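Long-range contact in ferric vibriobactin ABC transporter, periplasmic ferric vibriobactin-binding protein (Vibrio cholerae, PDB 3R5T), which binds the iron-loaded siderophore ferric vibriobactin in the periplasm, probably to deliver it to an ABC transporter for iron uptake: residues F9-D13 with T113-D117. Numbering follows the deposited sequence.
Sequences FQNAD and TILVD. With EDO (1,2-ethanediol), chain E; MOH (methanol), chain D.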
loop_
_atom_site.group_PDB
_atom_site.type_symbol
_atom_site.label_atom_id
_atom_site.label_comp_id
_atom_site.label_asym_id
_atom_site.label_seq_id
_atom_site.Cartn_x
_atom_site.Cartn_y
_atom_site.Cartn_z
ATOM N N PHE A 9 -11.633 -16.575 -11.262
ATOM C CA PHE A 9 -11.148 -15.296 -10.774
ATOM C C PHE A 9 -10.902 -14.377 -11.965
ATOM O O PHE A 9 -10.231 -14.774 -12.937
ATOM C CB PHE A 9 -9.842 -15.496 -9.986
ATOM C CG PHE A 9 -9.291 -14.226 -9.398
ATOM C CD1 PHE A 9 -9.715 -13.788 -8.150
ATOM C CD2 PHE A 9 -8.366 -13.460 -10.103
ATOM C CE1 PHE A 9 -9.206 -12.610 -7.605
ATOM C CE2 PHE A 9 -7.868 -12.284 -9.570
ATOM C CZ PHE A 9 -8.298 -11.851 -8.318
ATOM N N GLN A 10 -11.419 -13.155 -11.887
ATOM C CA GLN A 10 -11.198 -12.160 -12.924
ATOM C C GLN A 10 -9.925 -11.367 -12.664
ATOM O O GLN A 10 -9.812 -10.636 -11.672
ATOM C CB GLN A 10 -12.409 -11.229 -13.043
ATOM C CG GLN A 10 -13.673 -11.938 -13.542
ATOM C CD GLN A 10 -14.884 -11.025 -13.575
ATOM O OE1 GLN A 10 -15.092 -10.217 -12.668
ATOM N NE2 GLN A 10 -15.700 -11.158 -14.619
ATOM N N ASN A 11 -8.951 -11.544 -13.558
ATOM C CA ASN A 11 -7.648 -10.880 -13.461
ATOM C C ASN A 11 -7.695 -9.444 -13.953
ATOM O O ASN A 11 -8.579 -9.069 -14.728
ATOM C CB ASN A 11 -6.608 -11.667 -14.262
ATOM C CG ASN A 11 -6.387 -13.061 -13.717
ATOM O OD1 ASN A 11 -6.158 -13.240 -12.521
ATOM N ND2 ASN A 11 -6.470 -14.057 -14.583
ATOM N N ALA A 12 -6.739 -8.633 -13.502
ATOM C CA ALA A 12 -6.734 -7.209 -13.827
ATOM C C ALA A 12 -6.529 -6.921 -15.309
ATOM O O ALA A 12 -6.772 -5.802 -15.745
ATOM C CB ALA A 12 -5.691 -6.459 -12.992
ATOM N N ASP A 13 -6.066 -7.909 -16.074
ATOM C CA ASP A 13 -5.830 -7.712 -17.511
ATOM C C ASP A 13 -7.000 -8.200 -18.368
ATOM O O ASP A 13 -6.899 -8.295 -19.599
ATOM C CB ASP A 13 -4.530 -8.401 -17.954
ATOM C CG ASP A 13 -4.580 -9.900 -17.772
ATOM O OD1 ASP A 13 -5.546 -10.393 -17.154
ATOM O OD2 ASP A 13 -3.649 -10.589 -18.237
ATOM N N THR A 113 -2.505 -19.020 -11.585
ATOM C CA THR A 113 -1.847 -17.734 -11.373
ATOM C C THR A 113 -2.845 -16.599 -11.584
ATOM O O THR A 113 -3.526 -16.552 -12.606
ATOM C CB THR A 113 -0.638 -17.608 -12.332
ATOM O OG1 THR A 113 0.289 -18.649 -12.026
ATOM C CG2 THR A 113 0.073 -16.270 -12.180
ATOM N N ILE A 114 -2.935 -15.708 -10.600
ATOM C CA ILE A 114 -3.857 -14.574 -10.667
ATOM C C ILE A 114 -3.119 -13.235 -10.657
ATOM O O ILE A 114 -1.985 -13.134 -10.168
ATOM C CB ILE A 114 -4.928 -14.629 -9.551
ATOM C CG1 ILE A 114 -4.296 -14.471 -8.148
ATOM C CG2 ILE A 114 -5.769 -15.908 -9.707
ATOM C CD1 ILE A 114 -5.345 -14.237 -7.036
ATOM N N LEU A 115 -3.779 -12.223 -11.211
ATOM C CA LEU A 115 -3.177 -10.911 -11.434
ATOM C C LEU A 115 -4.099 -9.822 -10.868
ATOM O O LEU A 115 -5.267 -9.708 -11.272
ATOM C CB LEU A 115 -2.975 -10.720 -12.939
ATOM C CG LEU A 115 -2.484 -9.381 -13.476
ATOM C CD1 LEU A 115 -1.092 -9.067 -12.951
ATOM C CD2 LEU A 115 -2.509 -9.363 -14.995
ATOM N N VAL A 116 -3.555 -9.032 -9.937
ATOM C CA VAL A 116 -4.288 -7.980 -9.242
ATOM C C VAL A 116 -3.526 -6.665 -9.352
ATOM O O VAL A 116 -2.301 -6.640 -9.491
ATOM C CB VAL A 116 -4.522 -8.333 -7.744
ATOM C CG1 VAL A 116 -5.384 -9.589 -7.631
ATOM C CG2 VAL A 116 -3.186 -8.515 -7.004
ATOM N N ASP A 117 -4.262 -5.563 -9.323
ATOM C CA ASP A 117 -3.657 -4.243 -9.351
ATOM C C ASP A 117 -3.918 -3.571 -8.015
ATOM O O ASP A 117 -5.070 -3.274 -7.672
ATOM C CB ASP A 117 -4.242 -3.424 -10.497
ATOM C CG ASP A 117 -3.526 -2.096 -10.696
ATOM O OD1 ASP A 117 -2.638 -1.756 -9.881
ATOM O OD2 ASP A 117 -3.868 -1.405 -11.677
HETATM C C1 EDO E . -13.492 -13.383 -7.786
HETATM O O1 EDO E . -13.312 -14.801 -7.963
HETATM C C2 EDO E . -12.838 -12.613 -8.937
HETATM O O2 EDO E . -13.599 -12.753 -10.140
HETATM C C MOH D . -7.322 -5.743 -10.317
HETATM O O MOH D . -6.994 -5.872 -8.937
#
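N11 and L115 bring two backbones together with their CA atoms 4.9 Å apart, where residues 9-13, the end of strand 7-10 and the turn after it, run at 60° to residues 113-117, on an edge strand of the parallel five-stranded sheet. The example illustrates how the edge of such a sheet can be met without adding another strand. One bond is purely backbone: A12 N donates to L115 O at 2.9 Å. The other is supplied by a side chain, for L115 N donates to N11 OD1, also at 2.9 Å, from a position well above the plane of the N11 side-chain amide. N11 thus stands in for a backbone carbonyl, with its CG beside its own backbone N (chi1 -63°), while ND2 turns back to S15 and T17 of its own hairpin. Next to this polar pair, F9 carries its ring in with CG anti to the backbone N (chi1 -178°). I114 CD1 lies over one face, 4.1 Å from the centroid, in a CH-pi contact, and I114 CG2 packs on F9 CD2 at 3.6 Å; V116 CG1 touches the ring edge at F9 CZ (3.8 Å), and N11 OD1 also lies at the edge. Q129 and A133 of helix 123-134 also touch the ring. Farther along, L115 CD2 packs against the carboxylate of D13 at CG (3.5 Å), whose OD1 is bonded to S15. Beyond A12 the O atom of a methanol, probably from the crystallisation liquor, accepts a hydrogen bond from D117 N at 2.8 Å. Both the N-H and the C=O of L115 thus find partners in residues 9-13, and the N-terminal hairpin is fastened to the sheet edge by directional bonds beside the apolar packing of the F9 ring.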